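Envelope polyprotein (Puumala orthohantavirus, PDB 5FXU) forms the membrane-distal Gn part of the hantaviral surface spike, a glycosylated envelope protein that probably shields the fusion partner Gc and presents antigenic surface. Local coordinates at residues 97-102 against 231-236; 206-211 against 339-344; 239-244 against 252-257. One frame throughout, in Å; residues are numbered along the deposited sequence.

Interaction 1 (97-102 against 231-236)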
loop_
_atom_site.group_PDB
_atom_site.type_symbol
_atom_site.label_atom_id
_atom_site.label_comp_id
_atom_site.label_asym_id
_atom_site.label_seq_id
_atom_site.Cartn_x
_atom_site.Cartn_y
_atom_site.Cartn_z
ATOM N N LEU A 97 9.672 -5.393 -10.267
ATOM C CA LEU A 97 9.322 -6.486 -11.190
ATOM C C LEU A 97 8.536 -7.665 -10.609
ATOM O O LEU A 97 7.988 -8.460 -11.365
ATOM C CB LEU A 97 10.560 -7.002 -11.952
ATOM C CG LEU A 97 11.430 -5.924 -12.628
ATOM C CD1 LEU A 97 12.563 -6.586 -13.394
ATOM C CD2 LEU A 97 10.625 -5.003 -13.558
ATOM N N VAL A 98 8.471 -7.803 -9.289
ATOM C CA VAL A 98 7.875 -9.002 -8.685
ATOM C C VAL A 98 6.376 -9.080 -8.994
ATOM O O VAL A 98 5.910 -10.101 -9.510
ATOM C CB VAL A 98 8.172 -9.071 -7.179
ATOM C CG1 VAL A 98 7.339 -10.124 -6.490
ATOM C CG2 VAL A 98 9.651 -9.335 -6.969
ATOM N N ILE A 99 5.644 -8.003 -8.704
ATOM C CA ILE A 99 4.228 -7.959 -9.024
ATOM C C ILE A 99 4.032 -7.926 -10.553
ATOM O O ILE A 99 3.167 -8.624 -11.085
ATOM C CB ILE A 99 3.506 -6.782 -8.334
ATOM C CG1 ILE A 99 3.429 -7.045 -6.834
ATOM C CG2 ILE A 99 2.096 -6.606 -8.889
ATOM C CD1 ILE A 99 3.079 -5.839 -6.001
ATOM N N GLU A 100 4.827 -7.112 -11.242
ATOM C CA GLU A 100 4.663 -6.921 -12.693
ATOM C C GLU A 100 4.772 -8.209 -13.478
ATOM O O GLU A 100 4.095 -8.368 -14.478
ATOM C CB GLU A 100 5.669 -5.903 -13.240
ATOM C CG GLU A 100 5.511 -4.492 -12.666
ATOM C CD GLU A 100 6.471 -4.200 -11.517
ATOM O OE1 GLU A 100 6.410 -4.909 -10.466
ATOM O OE2 GLU A 100 7.282 -3.258 -11.658
ATOM N N THR A 101 5.594 -9.141 -13.004
ATOM C CA THR A 101 5.811 -10.417 -13.706
ATOM C C THR A 101 5.233 -11.630 -12.988
ATOM O O THR A 101 5.501 -12.770 -13.395
ATOM C CB THR A 101 7.312 -10.668 -13.973
ATOM O OG1 THR A 101 8.012 -10.818 -12.730
ATOM C CG2 THR A 101 7.898 -9.508 -14.736
ATOM N N ALA A 102 4.400 -11.407 -11.978
ATOM C CA ALA A 102 3.831 -12.510 -11.197
ATOM C C ALA A 102 2.929 -13.446 -12.018
ATOM O O ALA A 102 2.843 -14.639 -11.720
ATOM C CB ALA A 102 3.087 -11.983 -9.979
ATOM N N ILE A 231 2.968 0.315 -7.855
ATOM C CA ILE A 231 2.360 -0.716 -8.674
ATOM C C ILE A 231 1.011 -1.017 -8.053
ATOM O O ILE A 231 0.912 -1.212 -6.843
ATOM C CB ILE A 231 3.304 -1.928 -8.838
ATOM C CG1 ILE A 231 2.919 -2.729 -10.056
ATOM C CG2 ILE A 231 3.369 -2.793 -7.580
ATOM C CD1 ILE A 231 3.385 -2.089 -11.364
ATOM N N CYS A 232 -0.045 -0.987 -8.869
ATOM C CA CYS A 232 -1.418 -0.992 -8.371
ATOM C C CYS A 232 -2.195 -2.073 -9.051
ATOM O O CYS A 232 -1.897 -2.445 -10.190
ATOM C CB CYS A 232 -2.117 0.364 -8.637
ATOM S SG CYS A 232 -1.225 1.817 -7.997
ATOM N N LEU A 233 -3.206 -2.574 -8.355
ATOM C CA LEU A 233 -4.164 -3.470 -8.952
ATOM C C LEU A 233 -5.512 -2.830 -8.797
ATOM O O LEU A 233 -5.810 -2.254 -7.752
ATOM C CB LEU A 233 -4.143 -4.842 -8.291
ATOM C CG LEU A 233 -3.110 -5.899 -8.685
ATOM C CD1 LEU A 233 -2.671 -5.953 -10.136
ATOM C CD2 LEU A 233 -1.906 -5.660 -7.821
ATOM N N VAL A 234 -6.321 -2.952 -9.839
ATOM C CA VAL A 234 -7.610 -2.313 -9.913
ATOM C C VAL A 234 -8.700 -3.350 -9.670
ATOM O O VAL A 234 -8.728 -4.383 -10.311
ATOM C CB VAL A 234 -7.791 -1.679 -11.300
ATOM C CG1 VAL A 234 -9.064 -0.883 -11.342
ATOM C CG2 VAL A 234 -6.608 -0.775 -11.627
ATOM N N GLY A 235 -9.620 -3.055 -8.767
ATOM C CA GLY A 235 -10.712 -3.971 -8.435
ATOM C C GLY A 235 -10.232 -5.262 -7.801
ATOM O O GLY A 235 -9.238 -5.276 -7.083
ATOM N N SER A 236 -10.950 -6.340 -8.042
ATOM C CA SER A 236 -10.560 -7.618 -7.502
ATOM C C SER A 236 -9.561 -8.336 -8.414
ATOM O O SER A 236 -8.919 -9.284 -7.984
ATOM C CB SER A 236 -11.805 -8.464 -7.274
ATOM O OG SER A 236 -12.572 -8.573 -8.475
#
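The backbones at Ile-99 and Ile-231 approach to 7.5 Å between their CA atoms, where the type I beta turn from Ile-99 to Ala-102, leading into the short helix 102-105, sits against strand 228-234 of the beta-rich Gn head. This is a loop laid over the face of a sheet, joined by side chains alone. Ile-99 and Ile-231 both aim their CB atoms across the gap and run alongside each other with opposite headings. Ile-99 CD1 presses on Ile-231 CG2 at 3.4 Å, tighter than usual for two carbons. In Ile-231 the CG1 branch lies anti to the backbone N (chi1 -159°), which puts CG2 between the backbone N and the carbonyl carbon, facing Ile-99; the bend at chi2 (77°) then carries CD1 to Glu-100. That residue lays the aliphatic part of its bent chain across the tip of Ile-231, with Glu-100 CG 3.5 Å from Ile-231 CD1. Its carboxylate bridges the two sides: Glu-100 OE2 is hydrogen-bonded to Tyr-229 OH of the same strand 228-234 and takes a weak bond from Leu-97 N at 3.5 Å. Leu-233, two residues along the strand, adds a looser touch, its CD2 lying 4.2 Å from Ile-99 CG2. Leu-19 of strand 19-30 also packs on Ile-99. On the reverse face of strand 228-234, Cys-232 points away from the turn and forms the disulfide with Cys-193, tying neighbouring strands together. Leu-97, just ahead of the turn, ties the loop to it: its O accepts Thr-101 N at 3.0 Å and Thr-101 OG1 at 2.7 Å, the two donors arriving from opposite faces of its carbonyl plane.

Interaction 2 (206-211 against 339-344)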
loop_
_atom_site.group_PDB
_atom_site.type_symbol
_atom_site.label_atom_id
_atom_site.label_comp_id
_atom_site.label_asym_id
_atom_site.label_seq_id
_atom_site.Cartn_x
_atom_site.Cartn_y
_atom_site.Cartn_z
ATOM N N MET A 206 12.474 8.698 -12.188
ATOM C CA MET A 206 11.965 7.930 -11.047
ATOM C C MET A 206 11.707 8.779 -9.807
ATOM O O MET A 206 11.340 8.216 -8.768
ATOM C CB MET A 206 12.945 6.828 -10.652
ATOM C CG MET A 206 13.368 5.895 -11.772
ATOM S SD MET A 206 12.026 5.026 -12.579
ATOM C CE MET A 206 11.433 4.131 -11.146
ATOM N N LYS A 207 11.851 10.108 -9.911
ATOM C CA LYS A 207 11.614 11.010 -8.765
ATOM C C LYS A 207 10.091 11.184 -8.531
ATOM O O LYS A 207 9.460 12.178 -8.916
ATOM C CB LYS A 207 12.390 12.353 -8.875
ATOM C CG LYS A 207 13.771 12.473 -8.167
ATOM C CD LYS A 207 14.914 11.814 -8.898
ATOM C CE LYS A 207 16.238 12.580 -8.749
ATOM N NZ LYS A 207 16.847 12.339 -7.421
ATOM N N LEU A 208 9.514 10.182 -7.864
ATOM C CA LEU A 208 8.069 10.094 -7.657
ATOM C C LEU A 208 7.452 11.324 -6.969
ATOM O O LEU A 208 6.399 11.800 -7.403
ATOM C CB LEU A 208 7.738 8.817 -6.894
ATOM C CG LEU A 208 6.282 8.517 -6.554
ATOM C CD1 LEU A 208 5.449 8.448 -7.827
ATOM C CD2 LEU A 208 6.204 7.212 -5.777
ATOM N N GLU A 209 8.105 11.861 -5.940
ATOM C CA GLU A 209 7.536 12.996 -5.218
ATOM C C GLU A 209 7.515 14.264 -6.071
ATOM O O GLU A 209 6.633 15.117 -5.885
ATOM C CB GLU A 209 8.262 13.241 -3.896
ATOM C CG GLU A 209 7.621 14.283 -2.986
ATOM C CD GLU A 209 6.136 14.050 -2.695
ATOM O OE1 GLU A 209 5.697 12.891 -2.564
ATOM O OE2 GLU A 209 5.397 15.041 -2.544
ATOM N N LYS A 210 8.447 14.382 -7.024
ATOM C CA LYS A 210 8.391 15.479 -8.005
ATOM C C LYS A 210 7.117 15.437 -8.837
ATOM O O LYS A 210 6.540 16.496 -9.131
ATOM C CB LYS A 210 9.619 15.506 -8.917
ATOM C CG LYS A 210 10.919 15.878 -8.198
ATOM C CD LYS A 210 12.015 16.271 -9.188
ATOM C CE LYS A 210 13.305 16.822 -8.506
ATOM N NZ LYS A 210 13.230 17.705 -7.285
ATOM N N SER A 211 6.648 14.239 -9.182
ATOM C CA SER A 211 5.389 14.111 -9.905
ATOM C C SER A 211 4.242 14.649 -9.093
ATOM O O SER A 211 3.425 15.408 -9.608
ATOM C CB SER A 211 5.100 12.664 -10.304
ATOM O OG SER A 211 6.213 12.072 -10.967
ATOM N N LYS A 339 8.480 15.233 4.758
ATOM C CA LYS A 339 7.290 14.521 4.315
ATOM C C LYS A 339 7.610 13.104 3.862
ATOM O O LYS A 339 8.780 12.708 3.740
ATOM C CB LYS A 339 6.560 15.313 3.236
ATOM C CG LYS A 339 7.251 15.404 1.890
ATOM C CD LYS A 339 6.410 16.197 0.903
ATOM C CE LYS A 339 7.253 16.714 -0.247
ATOM N NZ LYS A 339 6.400 17.432 -1.223
ATOM N N THR A 340 6.546 12.332 3.654
ATOM C CA THR A 340 6.656 10.920 3.375
ATOM C C THR A 340 5.682 10.474 2.311
ATOM O O THR A 340 4.711 11.178 2.020
ATOM C CB THR A 340 6.340 10.078 4.625
ATOM O OG1 THR A 340 4.980 10.295 5.013
ATOM C CG2 THR A 340 7.253 10.444 5.772
ATOM N N LEU A 341 5.943 9.268 1.791
ATOM C CA LEU A 341 5.026 8.517 0.930
ATOM C C LEU A 341 4.656 7.236 1.646
ATOM O O LEU A 341 5.517 6.585 2.253
ATOM C CB LEU A 341 5.682 8.149 -0.402
ATOM C CG LEU A 341 5.848 9.299 -1.401
ATOM C CD1 LEU A 341 6.870 8.929 -2.453
ATOM C CD2 LEU A 341 4.533 9.650 -2.053
ATOM N N PRO A 342 3.380 6.845 1.569
ATOM C CA PRO A 342 2.988 5.629 2.260
ATOM C C PRO A 342 3.410 4.369 1.500
ATOM O O PRO A 342 3.476 4.384 0.258
ATOM C CB PRO A 342 1.474 5.755 2.335
ATOM C CG PRO A 342 1.109 6.567 1.113
ATOM C CD PRO A 342 2.231 7.543 0.959
ATOM N N LEU A 343 3.660 3.287 2.246
ATOM C CA LEU A 343 4.068 2.004 1.668
ATOM C C LEU A 343 2.967 1.334 0.863
ATOM O O LEU A 343 3.239 0.721 -0.170
ATOM C CB LEU A 343 4.566 1.032 2.747
ATOM C CG LEU A 343 5.879 1.341 3.435
ATOM C CD1 LEU A 343 6.494 0.018 3.884
ATOM C CD2 LEU A 343 6.872 2.120 2.593
ATOM N N THR A 344 1.743 1.422 1.367
ATOM C CA THR A 344 0.559 0.968 0.654
ATOM C C THR A 344 -0.473 2.076 0.649
ATOM O O THR A 344 -0.436 2.963 1.493
ATOM C CB THR A 344 -0.080 -0.274 1.284
ATOM O OG1 THR A 344 -0.708 0.078 2.528
ATOM C CG2 THR A 344 0.972 -1.368 1.500
#
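Glu-209 and Lys-339 meet because the glutamate CG stands anti to its own N (chi1 -172°) before the chain bends at chi2, while Lys-339 starts with CG between N and the carbonyl carbon (chi1 70°) and then runs extended to NZ. The two chains come from opposite directions, and Lys-339 NZ gives a salt-bridging hydrogen bond of 2.9 Å to Glu-209 OE2; the nitrogen comes in on the anti side of that oxygen, 33° out of the carboxylate plane. Both charges are buried and each has further partners: His-333 ND1 is hydrogen-bonded to Glu-209 OE2, while Lys-339 NZ is also hydrogen-bonded to Val-335 O and salt-bridged to Glu-213 OE2. Such a network would be expected to favour the charged forms of both groups. The methylenes join in, Glu-209 CG lying 3.7 Å from Lys-339 CE. The other carboxylate oxygen, Glu-209 OE1, sits over the end of Leu-341, 3.5 Å from its CD2. Beside this, Leu-208 and Leu-341 close an apolar patch, Leu-208 CD2 touching Leu-341 CD1 at 3.8 Å, with Tyr-230 packing on both leucines. The contact docks the first turn of helix 208-216 on the start of strand 340-354: a helix packed on a beta-sheet of the Gn head, with a buried salt bridge flanking its leucine pair.

Interaction 3 (239-244 against 252-257)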
loop_
_atom_site.group_PDB
_atom_site.type_symbol
_atom_site.label_atom_id
_atom_site.label_comp_id
_atom_site.label_asym_id
_atom_site.label_seq_id
_atom_site.Cartn_x
_atom_site.Cartn_y
_atom_site.Cartn_z
ATOM N N GLU A 239 -4.608 -6.371 -14.651
ATOM C CA GLU A 239 -3.188 -6.292 -14.893
ATOM C C GLU A 239 -2.571 -5.200 -14.012
ATOM O O GLU A 239 -3.233 -4.224 -13.693
ATOM C CB GLU A 239 -2.929 -6.004 -16.357
ATOM C CG GLU A 239 -3.320 -7.203 -17.190
ATOM C CD GLU A 239 -3.070 -7.020 -18.665
ATOM O OE1 GLU A 239 -3.255 -5.897 -19.195
ATOM O OE2 GLU A 239 -2.690 -8.026 -19.297
ATOM N N PRO A 240 -1.293 -5.350 -13.642
ATOM C CA PRO A 240 -0.655 -4.291 -12.862
ATOM C C PRO A 240 -0.620 -2.936 -13.593
ATOM O O PRO A 240 -0.431 -2.886 -14.800
ATOM C CB PRO A 240 0.770 -4.811 -12.653
ATOM C CG PRO A 240 0.694 -6.271 -12.996
ATOM C CD PRO A 240 -0.332 -6.383 -14.049
ATOM N N LEU A 241 -0.863 -1.874 -12.841
ATOM C CA LEU A 241 -0.856 -0.501 -13.332
ATOM C C LEU A 241 0.318 0.226 -12.657
ATOM O O LEU A 241 0.414 0.249 -11.437
ATOM C CB LEU A 241 -2.174 0.135 -12.954
ATOM C CG LEU A 241 -2.298 1.644 -13.073
ATOM C CD1 LEU A 241 -2.140 2.096 -14.521
ATOM C CD2 LEU A 241 -3.647 2.060 -12.508
ATOM N N TYR A 242 1.233 0.738 -13.471
ATOM C CA TYR A 242 2.410 1.447 -13.037
ATOM C C TYR A 242 2.058 2.930 -12.831
ATOM O O TYR A 242 1.470 3.561 -13.704
ATOM C CB TYR A 242 3.490 1.286 -14.103
ATOM C CG TYR A 242 4.848 1.894 -13.778
ATOM C CD1 TYR A 242 5.088 3.277 -13.917
ATOM C CD2 TYR A 242 5.928 1.081 -13.369
ATOM C CE1 TYR A 242 6.340 3.822 -13.628
ATOM C CE2 TYR A 242 7.181 1.621 -13.107
ATOM C CZ TYR A 242 7.380 2.982 -13.245
ATOM O OH TYR A 242 8.612 3.505 -12.978
ATOM N N ILE A 243 2.418 3.484 -11.677
ATOM C CA ILE A 243 2.184 4.911 -11.368
ATOM C C ILE A 243 3.544 5.564 -11.150
ATOM O O ILE A 243 4.259 5.142 -10.257
ATOM C CB ILE A 243 1.348 5.103 -10.079
ATOM C CG1 ILE A 243 0.050 4.282 -10.099
ATOM C CG2 ILE A 243 1.094 6.581 -9.805
ATOM C CD1 ILE A 243 -0.969 4.728 -11.108
ATOM N N PRO A 244 3.920 6.584 -11.931
ATOM C CA PRO A 244 3.077 7.172 -13.005
ATOM C C PRO A 244 3.326 6.651 -14.399
ATOM O O PRO A 244 4.452 6.418 -14.764
ATOM C CB PRO A 244 3.416 8.658 -12.939
ATOM C CG PRO A 244 4.781 8.706 -12.381
ATOM C CD PRO A 244 5.110 7.414 -11.677
ATOM N N ALA A 252 -3.345 8.951 -14.010
ATOM C CA ALA A 252 -3.669 10.330 -13.667
ATOM C C ALA A 252 -4.709 10.382 -12.558
ATOM O O ALA A 252 -4.619 11.187 -11.658
ATOM C CB ALA A 252 -4.141 11.135 -14.888
ATOM N N GLU A 253 -5.706 9.540 -12.650
ATOM C CA GLU A 253 -6.729 9.473 -11.639
ATOM C C GLU A 253 -6.238 9.011 -10.289
ATOM O O GLU A 253 -6.667 9.558 -9.258
ATOM C CB GLU A 253 -7.882 8.603 -12.120
ATOM C CG GLU A 253 -8.763 9.365 -13.075
ATOM C CD GLU A 253 -9.981 8.594 -13.483
ATOM O OE1 GLU A 253 -10.061 7.349 -13.260
ATOM O OE2 GLU A 253 -10.859 9.276 -14.051
ATOM N N VAL A 254 -5.344 8.024 -10.280
ATOM C CA VAL A 254 -4.826 7.505 -9.035
ATOM C C VAL A 254 -3.951 8.561 -8.372
ATOM O O VAL A 254 -4.032 8.774 -7.164
ATOM C CB VAL A 254 -4.040 6.208 -9.230
ATOM C CG1 VAL A 254 -3.313 5.817 -7.951
ATOM C CG2 VAL A 254 -4.968 5.069 -9.654
ATOM N N LEU A 255 -3.106 9.216 -9.166
ATOM C CA LEU A 255 -2.242 10.236 -8.625
ATOM C C LEU A 255 -3.021 11.385 -8.030
ATOM O O LEU A 255 -2.617 11.884 -6.988
ATOM C CB LEU A 255 -1.274 10.790 -9.661
ATOM C CG LEU A 255 -0.039 9.940 -9.870
ATOM C CD1 LEU A 255 0.557 10.303 -11.217
ATOM C CD2 LEU A 255 0.989 10.140 -8.766
ATOM N N SER A 256 -4.083 11.833 -8.711
ATOM C CA SER A 256 -4.889 12.926 -8.178
ATOM C C SER A 256 -5.577 12.527 -6.852
ATOM O O SER A 256 -5.472 13.269 -5.877
ATOM C CB SER A 256 -5.825 13.521 -9.228
ATOM O OG SER A 256 -6.625 12.528 -9.749
ATOM N N ARG A 257 -6.168 11.333 -6.790
ATOM C CA ARG A 257 -6.765 10.858 -5.538
ATOM C C ARG A 257 -5.697 10.695 -4.439
ATOM O O ARG A 257 -5.967 11.004 -3.289
ATOM C CB ARG A 257 -7.567 9.587 -5.729
ATOM C CG ARG A 257 -8.688 9.684 -6.745
ATOM C CD ARG A 257 -10.095 9.845 -6.184
ATOM N NE ARG A 257 -11.217 10.205 -7.102
ATOM C CZ ARG A 257 -11.188 10.590 -8.403
ATOM N NH1 ARG A 257 -10.078 10.641 -9.179
ATOM N NH2 ARG A 257 -12.356 10.926 -8.976
#
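Ile-243 and Leu-255 lie side by side, pointing opposite ways, so that a branch of one lies alongside the fork of the other: Ile-243 CG2 is 3.5 Å from Leu-255 CG and 3.7 Å from Leu-255 CD2. The second branch of the isoleucine has another target. With CG1 anti to the carbonyl carbon (chi1 -52°), Ile-243 CD1 runs at a slant to Val-254 and approaches its CB to 3.9 Å. Pro-244, which follows a cis peptide bond, brings ring atom CB to within 3.7 Å of Leu-255 CD1, so that methyl touches the proline ring as well as Ile-243 CG2, 4.0 Å away. Farther back on the strand, Leu-241 CD2 makes only a loose touch with Val-254 CG2, at 4.4 Å. The axes of the short segments, strand 241-243 and helix 252-257, cross at -50° and come within 9.3 Å. Phe-212 of helix 208-216 also packs on Leu-255, linking the two helices. Every touching atom across the contact is a carbon, so this contact contributes shape fit and burial of apolar surface, with no directional bond between the two segments.

All three contacts are largely buried in the Gn head; in interaction 2 every touching residue is buried, whereas interaction 1 has partly exposed Glu-100 at its margin and interaction 3 has Pro-244 and Leu-255. Interactions 1 and 3 use adjacent strands, Cys-232 N lying 2.9 Å from Leu-241 O, a probable hydrogen bond; strand 340-354 of interaction 2 is separated from 228-234 by strand 185-197. Interaction 2 meets interaction 3 through Leu-208 and Ser-211, which pack on Pro-244, but its centre is about 18 Å from that of interaction 1, without touching it. Interaction 3 is wholly apolar, interaction 1 adds the methylenes of a glutamate, and interaction 2 sets a buried salt bridge beside its leucines.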